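Local coordinates for reticulocyte-binding protein 2a (PDB 4Z8N), which probably binds red blood cells during parasite invasion through the elongated, largely helical erythrocyte-binding domain described here, one part of a much longer protein, at residues 21-26 / 266-271; 31-36 / 259-264; 46-51 / 131-136; 149-154 / 251-256. All blocks are in the same frame, centred on the assembly; numbering follows the deposited sequence.

Interaction 1 (21-26 / 266-271); sequences VYPFYV and SLKRAD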
loop_
_atom_site.group_PDB
_atom_site.type_symbol
_atom_site.label_atom_id
_atom_site.label_comp_id
_atom_site.label_asym_id
_atom_site.label_seq_id
_atom_site.Cartn_x
_atom_site.Cartn_y
_atom_site.Cartn_z
ATOM N N VAL A 21 -6.610 -4.160 -0.050
ATOM C CA VAL A 21 -6.823 -4.850 1.216
ATOM C C VAL A 21 -7.251 -3.876 2.316
ATOM O O VAL A 21 -6.958 -2.680 2.255
ATOM C CB VAL A 21 -5.552 -5.609 1.667
ATOM C CG1 VAL A 21 -5.108 -6.594 0.594
ATOM C CG2 VAL A 21 -4.433 -4.640 2.002
ATOM N N TYR A 22 -7.964 -4.401 3.309
ATOM C CA TYR A 22 -8.431 -3.621 4.453
ATOM C C TYR A 22 -7.275 -2.858 5.098
ATOM O O TYR A 22 -6.191 -3.410 5.257
ATOM C CB TYR A 22 -9.097 -4.556 5.469
ATOM C CG TYR A 22 -9.735 -3.873 6.657
ATOM C CD1 TYR A 22 -8.986 -3.543 7.781
ATOM C CD2 TYR A 22 -11.093 -3.580 6.668
ATOM C CE1 TYR A 22 -9.565 -2.926 8.871
ATOM C CE2 TYR A 22 -11.682 -2.967 7.756
ATOM C CZ TYR A 22 -10.913 -2.640 8.854
ATOM O OH TYR A 22 -11.496 -2.028 9.939
ATOM N N PRO A 23 -7.495 -1.586 5.474
ATOM C CA PRO A 23 -8.737 -0.808 5.397
ATOM C C PRO A 23 -8.884 0.040 4.129
ATOM O O PRO A 23 -9.612 1.034 4.161
ATOM C CB PRO A 23 -8.634 0.095 6.622
ATOM C CG PRO A 23 -7.171 0.395 6.700
ATOM C CD PRO A 23 -6.451 -0.850 6.210
ATOM N N PHE A 24 -8.181 -0.331 3.060
ATOM C CA PHE A 24 -8.377 0.236 1.717
ATOM C C PHE A 24 -7.973 1.709 1.555
ATOM O O PHE A 24 -7.242 2.051 0.625
ATOM C CB PHE A 24 -9.836 0.053 1.286
ATOM C CG PHE A 24 -10.358 -1.340 1.511
ATOM C CD1 PHE A 24 -9.912 -2.395 0.732
ATOM C CD2 PHE A 24 -11.285 -1.596 2.510
ATOM C CE1 PHE A 24 -10.384 -3.678 0.941
ATOM C CE2 PHE A 24 -11.761 -2.876 2.725
ATOM C CZ PHE A 24 -11.310 -3.919 1.940
ATOM N N TYR A 25 -8.453 2.580 2.437
ATOM C CA TYR A 25 -8.091 3.999 2.384
ATOM C C TYR A 25 -7.400 4.422 3.670
ATOM O O TYR A 25 -7.762 3.963 4.752
ATOM C CB TYR A 25 -9.325 4.875 2.152
ATOM C CG TYR A 25 -9.876 4.832 0.745
ATOM C CD1 TYR A 25 -10.614 3.742 0.299
ATOM C CD2 TYR A 25 -9.678 5.892 -0.131
ATOM C CE1 TYR A 25 -11.124 3.701 -0.984
ATOM C CE2 TYR A 25 -10.187 5.863 -1.417
ATOM C CZ TYR A 25 -10.909 4.765 -1.837
ATOM O OH TYR A 25 -11.417 4.728 -3.114
ATOM N N VAL A 26 -6.417 5.309 3.555
ATOM C CA VAL A 26 -5.629 5.709 4.717
ATOM C C VAL A 26 -6.465 6.523 5.711
ATOM O O VAL A 26 -6.209 6.483 6.913
ATOM C CB VAL A 26 -4.369 6.509 4.298
ATOM C CG1 VAL A 26 -4.752 7.842 3.663
ATOM C CG2 VAL A 26 -3.441 6.717 5.487
ATOM N N SER A 266 1.051 2.060 5.294
ATOM C CA SER A 266 2.020 1.594 4.303
ATOM C C SER A 266 2.957 0.513 4.836
ATOM O O SER A 266 3.430 -0.327 4.069
ATOM C CB SER A 266 2.837 2.770 3.771
ATOM O OG SER A 266 2.122 3.455 2.757
ATOM N N LEU A 267 3.222 0.530 6.139
ATOM C CA LEU A 267 4.112 -0.460 6.747
ATOM C C LEU A 267 3.588 -1.878 6.539
ATOM O O LEU A 267 4.340 -2.782 6.180
ATOM C CB LEU A 267 4.288 -0.186 8.243
ATOM C CG LEU A 267 5.177 -1.175 9.003
ATOM C CD1 LEU A 267 6.612 -1.092 8.507
ATOM C CD2 LEU A 267 5.112 -0.931 10.503
ATOM N N LYS A 268 2.289 -2.056 6.762
ATOM C CA LYS A 268 1.641 -3.353 6.612
ATOM C C LYS A 268 1.821 -3.912 5.203
ATOM O O LYS A 268 1.974 -5.118 5.018
ATOM C CB LYS A 268 0.151 -3.235 6.945
ATOM C CG LYS A 268 -0.636 -4.521 6.764
ATOM C CD LYS A 268 -2.063 -4.369 7.258
ATOM C CE LYS A 268 -3.039 -4.230 6.103
ATOM N NZ LYS A 268 -4.433 -4.052 6.590
ATOM N N ARG A 269 1.820 -3.020 4.218
ATOM C CA ARG A 269 1.921 -3.409 2.816
ATOM C C ARG A 269 3.363 -3.664 2.402
ATOM O O ARG A 269 3.629 -4.503 1.541
ATOM C CB ARG A 269 1.303 -2.333 1.923
ATOM C CG ARG A 269 -0.146 -2.055 2.246
ATOM C CD ARG A 269 -0.982 -3.304 2.047
ATOM N NE ARG A 269 -1.225 -3.574 0.633
ATOM C CZ ARG A 269 -1.443 -4.784 0.130
ATOM N NH1 ARG A 269 -1.434 -5.845 0.926
ATOM N NH2 ARG A 269 -1.665 -4.932 -1.169
ATOM N N ALA A 270 4.288 -2.938 3.020
ATOM C CA ALA A 270 5.707 -3.095 2.730
ATOM C C ALA A 270 6.186 -4.515 3.033
ATOM O O ALA A 270 7.022 -5.061 2.314
ATOM C CB ALA A 270 6.523 -2.081 3.519
ATOM N N ASP A 271 5.646 -5.109 4.093
ATOM C CA ASP A 271 6.021 -6.461 4.498
ATOM C C ASP A 271 5.676 -7.487 3.418
ATOM O O ASP A 271 6.563 -8.153 2.880
ATOM C CB ASP A 271 5.334 -6.831 5.819
ATOM C CG ASP A 271 5.893 -8.105 6.447
ATOM O OD1 ASP A 271 6.343 -9.011 5.713
ATOM O OD2 ASP A 271 5.885 -8.200 7.694
#
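Val-21 and Arg-269 meet tip to tip where the loop that follows the small antiparallel strand pair of the helical erythrocyte-binding domain comes up against the long helix 246-297. The valine points toward the helix and lays CG2 over one face of the guanidinium, 3.2 Å above its plane and offset toward the rim. Within that group, Arg-269 NH1 lies 3.4 Å from Val-21 CG2, while the second methyl, Val-21 CG1, stands farther back at 3.8 Å from the same nitrogen. The arginine chain folds at chi2 (-61°), which places CD beside the valine, and bends again at chi3. Asp-9 forms a salt bridge with NE and the carbonyl of Leu-5 accepts from NH2, so the guanidinium is held in orientation while the valine covers a face. Lys-268 reaches toward Tyr-22 and Pro-23, but its ammonium is modelled too near the carbonyl oxygen of Tyr-22, and its exact position is doubtful. The aliphatic part of the arginine joins the packing as well, with Arg-269 CD 3.7 Å from Val-21 CG2.

Interaction 2 (31-36 / 259-264); sequences FAEIKY and FYATYK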
loop_
_atom_site.group_PDB
_atom_site.type_symbol
_atom_site.label_atom_id
_atom_site.label_comp_id
_atom_site.label_asym_id
_atom_site.label_seq_id
_atom_site.Cartn_x
_atom_site.Cartn_y
_atom_site.Cartn_z
ATOM N N PHE A 31 -9.168 7.415 11.096
ATOM C CA PHE A 31 -10.365 7.494 11.926
ATOM C C PHE A 31 -10.317 6.477 13.063
ATOM O O PHE A 31 -10.841 6.725 14.152
ATOM C CB PHE A 31 -11.621 7.283 11.077
ATOM C CG PHE A 31 -11.843 8.354 10.047
ATOM C CD1 PHE A 31 -11.456 9.662 10.293
ATOM C CD2 PHE A 31 -12.430 8.051 8.828
ATOM C CE1 PHE A 31 -11.657 10.653 9.345
ATOM C CE2 PHE A 31 -12.633 9.037 7.875
ATOM C CZ PHE A 31 -12.246 10.340 8.135
ATOM N N ALA A 32 -9.684 5.336 12.810
ATOM C CA ALA A 32 -9.515 4.312 13.833
ATOM C C ALA A 32 -8.531 4.775 14.902
ATOM O O ALA A 32 -8.701 4.478 16.082
ATOM C CB ALA A 32 -9.045 3.002 13.209
ATOM N N GLU A 33 -7.507 5.512 14.480
ATOM C CA GLU A 33 -6.502 6.037 15.404
ATOM C C GLU A 33 -7.085 7.085 16.342
ATOM O O GLU A 33 -6.804 7.076 17.541
ATOM C CB GLU A 33 -5.319 6.633 14.635
ATOM C CG GLU A 33 -4.453 5.593 13.953
ATOM C CD GLU A 33 -3.875 4.592 14.934
ATOM O OE1 GLU A 33 -3.473 5.009 16.042
ATOM O OE2 GLU A 33 -3.834 3.389 14.604
ATOM N N ILE A 34 -7.892 7.987 15.791
ATOM C CA ILE A 34 -8.549 9.021 16.584
ATOM C C ILE A 34 -9.439 8.392 17.653
ATOM O O ILE A 34 -9.542 8.903 18.771
ATOM C CB ILE A 34 -9.388 9.963 15.695
ATOM C CG1 ILE A 34 -8.478 10.782 14.781
ATOM C CG2 ILE A 34 -10.231 10.909 16.540
ATOM C CD1 ILE A 34 -7.537 11.699 15.531
ATOM N N LYS A 35 -10.053 7.264 17.308
ATOM C CA LYS A 35 -10.999 6.591 18.191
ATOM C C LYS A 35 -10.429 6.316 19.581
ATOM O O LYS A 35 -11.095 6.577 20.581
ATOM C CB LYS A 35 -11.477 5.283 17.559
ATOM C CG LYS A 35 -12.476 4.519 18.408
ATOM C CD LYS A 35 -12.994 3.290 17.680
ATOM C CE LYS A 35 -14.251 3.605 16.890
ATOM N NZ LYS A 35 -15.478 3.440 17.724
ATOM N N TYR A 36 -9.204 5.806 19.661
ATOM C CA TYR A 36 -8.620 5.545 20.976
ATOM C C TYR A 36 -7.614 6.623 21.381
ATOM O O TYR A 36 -7.060 6.586 22.482
ATOM C CB TYR A 36 -7.975 4.155 21.023
ATOM C CG TYR A 36 -6.779 3.952 20.122
ATOM C CD1 TYR A 36 -5.490 4.191 20.583
ATOM C CD2 TYR A 36 -6.933 3.487 18.823
ATOM C CE1 TYR A 36 -4.389 3.991 19.770
ATOM C CE2 TYR A 36 -5.837 3.286 18.001
ATOM C CZ TYR A 36 -4.568 3.539 18.481
ATOM O OH TYR A 36 -3.473 3.339 17.672
ATOM N N PHE A 259 0.103 11.347 10.878
ATOM C CA PHE A 259 1.462 10.884 10.612
ATOM C C PHE A 259 1.611 9.392 10.901
ATOM O O PHE A 259 2.234 8.659 10.130
ATOM C CB PHE A 259 2.473 11.682 11.443
ATOM C CG PHE A 259 2.740 13.062 10.911
ATOM C CD1 PHE A 259 2.744 13.305 9.547
ATOM C CD2 PHE A 259 2.984 14.118 11.774
ATOM C CE1 PHE A 259 2.989 14.573 9.055
ATOM C CE2 PHE A 259 3.227 15.388 11.288
ATOM C CZ PHE A 259 3.231 15.616 9.928
ATOM N N TYR A 260 1.035 8.936 12.009
ATOM C CA TYR A 260 1.141 7.526 12.366
ATOM C C TYR A 260 0.262 6.655 11.471
ATOM O O TYR A 260 0.658 5.554 11.089
ATOM C CB TYR A 260 0.776 7.294 13.833
ATOM C CG TYR A 260 0.777 5.827 14.202
ATOM C CD1 TYR A 260 1.963 5.104 14.248
ATOM C CD2 TYR A 260 -0.410 5.158 14.484
ATOM C CE1 TYR A 260 1.971 3.759 14.572
ATOM C CE2 TYR A 260 -0.413 3.814 14.814
ATOM C CZ TYR A 260 0.782 3.120 14.854
ATOM O OH TYR A 260 0.785 1.784 15.177
ATOM N N ALA A 261 -0.927 7.150 11.139
ATOM C CA ALA A 261 -1.837 6.413 10.265
ATOM C C ALA A 261 -1.208 6.194 8.893
ATOM O O ALA A 261 -1.355 5.127 8.298
ATOM C CB ALA A 261 -3.161 7.145 10.129
ATOM N N THR A 262 -0.501 7.210 8.407
ATOM C CA THR A 262 0.219 7.127 7.140
ATOM C C THR A 262 1.327 6.081 7.215
ATOM O O THR A 262 1.496 5.269 6.304
ATOM C CB THR A 262 0.822 8.489 6.753
ATOM O OG1 THR A 262 -0.235 9.433 6.547
ATOM C CG2 THR A 262 1.650 8.378 5.477
ATOM N N TYR A 263 2.078 6.114 8.311
ATOM C CA TYR A 263 3.134 5.144 8.561
ATOM C C TYR A 263 2.576 3.724 8.630
ATOM O O TYR A 263 3.081 2.813 7.973
ATOM C CB TYR A 263 3.867 5.496 9.861
ATOM C CG TYR A 263 4.800 4.422 10.375
ATOM C CD1 TYR A 263 6.099 4.317 9.897
ATOM C CD2 TYR A 263 4.385 3.523 11.350
ATOM C CE1 TYR A 263 6.956 3.339 10.369
ATOM C CE2 TYR A 263 5.233 2.544 11.826
ATOM C CZ TYR A 263 6.516 2.457 11.332
ATOM O OH TYR A 263 7.361 1.485 11.807
ATOM N N LYS A 264 1.525 3.546 9.423
ATOM C CA LYS A 264 0.945 2.228 9.653
ATOM C C LYS A 264 0.297 1.649 8.394
ATOM O O LYS A 264 0.430 0.461 8.109
ATOM C CB LYS A 264 -0.082 2.301 10.786
ATOM C CG LYS A 264 -0.760 0.978 11.108
ATOM C CD LYS A 264 -1.798 1.158 12.204
ATOM C CE LYS A 264 -2.541 -0.132 12.495
ATOM N NZ LYS A 264 -3.578 0.070 13.548
#
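Glu-33 OE1, 3.4 Å from Tyr-260 CD2 across the contact, has two phenol partners: the hydroxyl of Tyr-36, in a bond modelled so short that its length is doubtful, and that of Tyr-158, in a weak one. The other carboxylate oxygen faces Lys-264, whose extended chain brings NZ to 3.5 Å from Glu-33 OE2 in a salt bridge with a weak hydrogen bond. The glutamate bends at chi2 (-59°), which sets CD in the plane of the Tyr-260 ring, at its edge, with Glu-33 CD 3.5 Å from Tyr-260 CD2. Carboxylate and ring are turned 76° apart. Such an edge-on approach is consistent with attraction between the negative group and the ring hydrogens. Nearer the backbone, Glu-33 CG packs on Ala-261 CB at 4.3 Å. Helix 149-162 completes this largely buried polar cluster: Tyr-158 stacks on Tyr-260, and Arg-161 bonds to the Tyr-36 hydroxyl. The two segments cross at 130° with their axes 9.8 Å apart. Short helix 26-37 thus presents Glu-33 to helix 246-297, while Phe-31, whose side chain starts out away from that helix, packs against helices 42-69 and 119-136.

Interaction 3 (46-51 / 131-136); sequences KNYDEA and EKIYSI
Helices 42-69 and 119-136 run roughly antiparallel here, their segment axes 10.2 Å apart at 156°, and the backbones come nearest at Tyr-48 and Ile-136. The contact is an apolar seam of an antiparallel helix pair within the helical erythrocyte-binding domain. Ile-136 divides its two ends along the facing helix: CG2 touches Asn-47 CB at 3.9 Å and sits equally near the backbone N of Tyr-48, whereas CD1, carried outward by an extended chi2 (-177°), packs on Ala-51 CB at 3.6 Å, one turn farther on. Tyr-48 has CG anti to its backbone N (chi1 -176°), and its ring reaches over to Ile-133, which meets it at the edge, near the ring plane. The polar groups bind elsewhere: the Tyr-48 hydroxyl is hydrogen-bonded to the carbonyl of Phe-31 on helix 26-37, and Asn-47 ND2 to Ser-139 OG. At the far end of the tyrosine, Ile-133 CD1 lies 3.7 Å from Tyr-48 CE1 and 4.0 Å from Tyr-48 OH.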
loop_
_atom_site.group_PDB
_atom_site.type_symbol
_atom_site.label_atom_id
_atom_site.label_comp_id
_atom_site.label_asym_id
_atom_site.label_seq_id
_atom_site.Cartn_x
_atom_site.Cartn_y
_atom_site.Cartn_z
ATOM N N LYS A 46 -17.426 9.616 23.688
ATOM C CA LYS A 46 -18.746 9.019 23.485
ATOM C C LYS A 46 -19.387 9.572 22.216
ATOM O O LYS A 46 -20.002 8.822 21.452
ATOM C CB LYS A 46 -19.673 9.240 24.696
ATOM C CG LYS A 46 -19.346 10.422 25.577
ATOM C CD LYS A 46 -20.132 10.421 26.895
ATOM C CE LYS A 46 -19.604 9.368 27.868
ATOM N NZ LYS A 46 -20.097 9.564 29.265
ATOM N N ASN A 47 -19.243 10.875 21.991
ATOM C CA ASN A 47 -19.760 11.485 20.773
ATOM C C ASN A 47 -19.073 10.941 19.524
ATOM O O ASN A 47 -19.722 10.709 18.503
ATOM C CB ASN A 47 -19.617 13.009 20.822
ATOM C CG ASN A 47 -20.643 13.665 21.726
ATOM O OD1 ASN A 47 -21.744 13.148 21.907
ATOM N ND2 ASN A 47 -20.294 14.823 22.280
ATOM N N TYR A 48 -17.762 10.730 19.608
ATOM C CA TYR A 48 -17.015 10.235 18.459
ATOM C C TYR A 48 -17.408 8.802 18.127
ATOM O O TYR A 48 -17.605 8.466 16.960
ATOM C CB TYR A 48 -15.508 10.316 18.701
ATOM C CG TYR A 48 -14.691 9.898 17.496
ATOM C CD1 TYR A 48 -14.428 10.795 16.469
ATOM C CD2 TYR A 48 -14.193 8.606 17.380
ATOM C CE1 TYR A 48 -13.687 10.419 15.361
ATOM C CE2 TYR A 48 -13.452 8.220 16.276
ATOM C CZ TYR A 48 -13.203 9.132 15.270
ATOM O OH TYR A 48 -12.466 8.756 14.171
ATOM N N ASP A 49 -17.519 7.961 19.153
ATOM C CA ASP A 49 -17.904 6.568 18.956
ATOM C C ASP A 49 -19.272 6.477 18.292
ATOM O O ASP A 49 -19.515 5.601 17.462
ATOM C CB ASP A 49 -17.910 5.810 20.287
ATOM C CG ASP A 49 -16.514 5.595 20.844
ATOM O OD1 ASP A 49 -15.544 5.631 20.058
ATOM O OD2 ASP A 49 -16.387 5.388 22.071
ATOM N N GLU A 50 -20.154 7.402 18.654
ATOM C CA GLU A 50 -21.494 7.459 18.085
ATOM C C GLU A 50 -21.452 7.900 16.625
ATOM O O GLU A 50 -22.122 7.318 15.772
ATOM C CB GLU A 50 -22.377 8.406 18.899
ATOM C CG GLU A 50 -23.821 8.475 18.432
ATOM C CD GLU A 50 -24.659 9.418 19.274
ATOM O OE1 GLU A 50 -24.315 10.617 19.347
ATOM O OE2 GLU A 50 -25.662 8.962 19.864
ATOM N N ALA A 51 -20.658 8.928 16.343
ATOM C CA ALA A 51 -20.521 9.447 14.986
ATOM C C ALA A 51 -19.770 8.462 14.089
ATOM O O ALA A 51 -20.081 8.328 12.905
ATOM C CB ALA A 51 -19.815 10.792 15.005
ATOM N N GLU A 131 -14.321 16.630 8.842
ATOM C CA GLU A 131 -14.728 17.959 9.279
ATOM C C GLU A 131 -15.605 17.847 10.523
ATOM O O GLU A 131 -15.575 18.712 11.398
ATOM C CB GLU A 131 -15.468 18.706 8.163
ATOM C CG GLU A 131 -15.941 20.102 8.562
ATOM C CD GLU A 131 -16.201 21.012 7.370
ATOM O OE1 GLU A 131 -17.338 21.006 6.855
ATOM O OE2 GLU A 131 -15.271 21.737 6.953
ATOM N N LYS A 132 -16.370 16.764 10.599
ATOM C CA LYS A 132 -17.259 16.532 11.729
ATOM C C LYS A 132 -16.461 16.272 13.004
ATOM O O LYS A 132 -16.901 16.616 14.099
ATOM C CB LYS A 132 -18.201 15.360 11.439
ATOM C CG LYS A 132 -19.361 15.237 12.411
ATOM C CD LYS A 132 -20.455 14.338 11.855
ATOM C CE LYS A 132 -21.713 14.416 12.707
ATOM N NZ LYS A 132 -22.871 13.745 12.055
ATOM N N ILE A 133 -15.284 15.671 12.851
ATOM C CA ILE A 133 -14.408 15.391 13.984
ATOM C C ILE A 133 -13.998 16.678 14.700
ATOM O O ILE A 133 -13.943 16.722 15.930
ATOM C CB ILE A 133 -13.142 14.622 13.542
ATOM C CG1 ILE A 133 -13.525 13.289 12.894
ATOM C CG2 ILE A 133 -12.218 14.373 14.727
ATOM C CD1 ILE A 133 -12.339 12.413 12.545
ATOM N N TYR A 134 -13.725 17.725 13.924
ATOM C CA TYR A 134 -13.315 19.015 14.477
ATOM C C TYR A 134 -14.332 19.575 15.467
ATOM O O TYR A 134 -13.960 20.127 16.503
ATOM C CB TYR A 134 -13.082 20.030 13.355
ATOM C CG TYR A 134 -11.721 19.939 12.702
ATOM C CD1 TYR A 134 -11.482 19.039 11.669
ATOM C CD2 TYR A 134 -10.676 20.759 13.113
ATOM C CE1 TYR A 134 -10.240 18.956 11.068
ATOM C CE2 TYR A 134 -9.432 20.683 12.516
ATOM C CZ TYR A 134 -9.220 19.779 11.494
ATOM O OH TYR A 134 -7.984 19.697 10.896
ATOM N N SER A 135 -15.614 19.438 15.147
ATOM C CA SER A 135 -16.669 19.959 16.010
ATOM C C SER A 135 -16.922 19.035 17.199
ATOM O O SER A 135 -17.367 19.482 18.254
ATOM C CB SER A 135 -17.963 20.165 15.218
ATOM O OG SER A 135 -18.514 18.926 14.806
ATOM N N ILE A 136 -16.639 17.750 17.022
ATOM C CA ILE A 136 -16.806 16.779 18.098
ATOM C C ILE A 136 -15.815 17.058 19.225
ATOM O O ILE A 136 -16.132 16.896 20.404
ATOM C CB ILE A 136 -16.629 15.333 17.585
ATOM C CG1 ILE A 136 -17.776 14.967 16.642
ATOM C CG2 ILE A 136 -16.579 14.342 18.738
ATOM C CD1 ILE A 136 -17.719 13.541 16.149
#

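Interaction 4 (149-154 / 251-256); sequences DTYEIM and KLYFDS
Tyr-151 and Leu-252 make the CH-pi contact of this interface: Leu-252 CD1 stands 4.2 Å from the centroid of the Tyr-151 ring, only 4° off its normal, and the two side chains cross at about a right angle. The tyrosine ring reaches the neighbouring helix with CG anti to its backbone N (chi1 171°). Further apolar packing comes from Tyr-253, whose ring edge meets the first carbon of the other tyrosine side chain, with Tyr-253 CE1 3.8 Å from Tyr-151 CB. Its phenol end lies against Thr-150, with Tyr-253 OH 3.4 Å from Thr-150 CB, and is hydrogen-bonded to His-41. Polar atoms border the Tyr-151 ring too. Ser-256 OG lies near the ring plane, 3.0 Å from Tyr-151 CE1, and donates to Leu-252 O at 2.8 Å, which ties it back to its own helix; the backbone N of Ser-256 reaches the same carbonyl from the opposite face of its plane. The segments of helices 149-162 and 246-297 run nearly parallel, 15° apart with axes separated by 10.1 Å, and form a side-by-side parallel helix pair in the helical bundle of the Rh5 coiled-coil family.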
loop_
_atom_site.group_PDB
_atom_site.type_symbol
_atom_site.label_atom_id
_atom_site.label_comp_id
_atom_site.label_asym_id
_atom_site.label_seq_id
_atom_site.Cartn_x
_atom_site.Cartn_y
_atom_site.Cartn_z
ATOM N N ASP A 149 -1.294 16.600 28.157
ATOM C CA ASP A 149 -1.019 15.251 28.650
ATOM C C ASP A 149 -1.275 14.182 27.591
ATOM O O ASP A 149 -0.377 13.409 27.255
ATOM C CB ASP A 149 -1.859 14.950 29.895
ATOM C CG ASP A 149 -1.398 15.727 31.113
ATOM O OD1 ASP A 149 -0.274 16.271 31.084
ATOM O OD2 ASP A 149 -2.159 15.786 32.103
ATOM N N THR A 150 -2.501 14.141 27.074
ATOM C CA THR A 150 -2.903 13.130 26.099
ATOM C C THR A 150 -2.028 13.176 24.850
ATOM O O THR A 150 -1.645 12.134 24.312
ATOM C CB THR A 150 -4.386 13.297 25.700
ATOM O OG1 THR A 150 -5.221 12.851 26.775
ATOM C CG2 THR A 150 -4.715 12.489 24.457
ATOM N N TYR A 151 -1.702 14.384 24.402
ATOM C CA TYR A 151 -0.832 14.554 23.246
ATOM C C TYR A 151 0.545 13.945 23.496
ATOM O O TYR A 151 1.091 13.261 22.632
ATOM C CB TYR A 151 -0.689 16.034 22.883
ATOM C CG TYR A 151 0.365 16.291 21.828
ATOM C CD1 TYR A 151 0.111 16.024 20.489
ATOM C CD2 TYR A 151 1.614 16.792 22.172
ATOM C CE1 TYR A 151 1.071 16.251 19.523
ATOM C CE2 TYR A 151 2.581 17.022 21.210
ATOM C CZ TYR A 151 2.303 16.750 19.887
ATOM O OH TYR A 151 3.258 16.975 18.924
ATOM N N GLU A 152 1.099 14.194 24.678
ATOM C CA GLU A 152 2.428 13.694 25.006
ATOM C C GLU A 152 2.427 12.173 25.152
ATOM O O GLU A 152 3.382 11.503 24.751
ATOM C CB GLU A 152 2.952 14.349 26.286
ATOM C CG GLU A 152 4.374 13.941 26.641
ATOM C CD GLU A 152 4.887 14.618 27.897
ATOM O OE1 GLU A 152 4.263 14.447 28.965
ATOM O OE2 GLU A 152 5.917 15.319 27.815
ATOM N N ILE A 153 1.353 11.632 25.720
ATOM C CA ILE A 153 1.212 10.185 25.872
ATOM C C ILE A 153 1.172 9.487 24.518
ATOM O O ILE A 153 1.928 8.545 24.269
ATOM C CB ILE A 153 -0.060 9.817 26.656
ATOM C CG1 ILE A 153 0.059 10.282 28.107
ATOM C CG2 ILE A 153 -0.309 8.316 26.597
ATOM C CD1 ILE A 153 1.232 9.680 28.841
ATOM N N MET A 154 0.289 9.960 23.646
ATOM C CA MET A 154 0.110 9.359 22.331
ATOM C C MET A 154 1.361 9.502 21.473
ATOM O O MET A 154 1.702 8.598 20.712
ATOM C CB MET A 154 -1.089 9.984 21.619
ATOM C CG MET A 154 -2.430 9.665 22.259
ATOM S SD MET A 154 -2.724 7.892 22.384
ATOM C CE MET A 154 -2.525 7.399 20.671
ATOM N N LYS A 251 -5.193 20.400 16.296
ATOM C CA LYS A 251 -4.234 20.235 15.211
ATOM C C LYS A 251 -3.067 19.348 15.636
ATOM O O LYS A 251 -2.580 18.538 14.847
ATOM C CB LYS A 251 -3.726 21.596 14.733
ATOM C CG LYS A 251 -3.197 21.588 13.316
ATOM C CD LYS A 251 -2.252 22.745 13.071
ATOM C CE LYS A 251 -1.592 22.619 11.719
ATOM N NZ LYS A 251 -2.560 22.149 10.684
ATOM N N LEU A 252 -2.627 19.498 16.883
ATOM C CA LEU A 252 -1.577 18.641 17.425
ATOM C C LEU A 252 -2.042 17.189 17.438
ATOM O O LEU A 252 -1.303 16.286 17.039
ATOM C CB LEU A 252 -1.179 19.090 18.834
ATOM C CG LEU A 252 -0.144 20.213 18.936
ATOM C CD1 LEU A 252 0.174 20.520 20.389
ATOM C CD2 LEU A 252 1.124 19.846 18.178
ATOM N N TYR A 253 -3.276 16.976 17.890
ATOM C CA TYR A 253 -3.882 15.650 17.887
ATOM C C TYR A 253 -3.945 15.083 16.471
ATOM O O TYR A 253 -3.490 13.968 16.213
ATOM C CB TYR A 253 -5.297 15.689 18.474
ATOM C CG TYR A 253 -5.389 15.772 19.986
ATOM C CD1 TYR A 253 -4.285 16.102 20.763
ATOM C CD2 TYR A 253 -6.592 15.510 20.634
ATOM C CE1 TYR A 253 -4.382 16.174 22.147
ATOM C CE2 TYR A 253 -6.698 15.579 22.012
ATOM C CZ TYR A 253 -5.592 15.911 22.764
ATOM O OH TYR A 253 -5.704 15.977 24.135
ATOM N N PHE A 254 -4.510 15.868 15.560
ATOM C CA PHE A 254 -4.789 15.407 14.206
ATOM C C PHE A 254 -3.514 15.169 13.402
ATOM O O PHE A 254 -3.427 14.205 12.646
ATOM C CB PHE A 254 -5.688 16.412 13.479
ATOM C CG PHE A 254 -7.066 16.542 14.077
ATOM C CD1 PHE A 254 -7.548 15.596 14.969
ATOM C CD2 PHE A 254 -7.879 17.612 13.742
ATOM C CE1 PHE A 254 -8.813 15.716 15.518
ATOM C CE2 PHE A 254 -9.146 17.738 14.287
ATOM C CZ PHE A 254 -9.613 16.789 15.176
ATOM N N ASP A 255 -2.531 16.048 13.565
ATOM C CA ASP A 255 -1.251 15.891 12.880
ATOM C C ASP A 255 -0.545 14.615 13.323
ATOM O O ASP A 255 0.004 13.884 12.501
ATOM C CB ASP A 255 -0.353 17.104 13.130
ATOM C CG ASP A 255 -0.775 18.321 12.326
ATOM O OD1 ASP A 255 -1.843 18.270 11.679
ATOM O OD2 ASP A 255 -0.044 19.333 12.348
ATOM N N SER A 256 -0.568 14.354 14.626
ATOM C CA SER A 256 0.064 13.167 15.194
ATOM C C SER A 256 -0.565 11.889 14.665
ATOM O O SER A 256 0.133 10.981 14.216
ATOM C CB SER A 256 -0.032 13.189 16.720
ATOM O OG SER A 256 0.632 14.319 17.249
#

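Helix 246-297 is the shared element of interactions 1, 2 and 4, meeting in turn a loop, the short helix 26-37 and the start of helix 149-162. Interaction 3 joins another pair, helices 42-69 and 119-136. Interaction 1, near the chain's centre, is only partly buried and sets a methyl on a guanidinium; the other three are buried. Among these, interaction 2 is built on a charged carboxylate, interaction 3 on apolar packing of isoleucines against an alanine and a tyrosine, and interaction 4 on aromatic faces and edges. They also touch one another: Lys-35 of interaction 2 forms a salt bridge with Asp-49 of interaction 3, and Phe-254 of interaction 4 packs on Tyr-134 and Ile-133 of interaction 3.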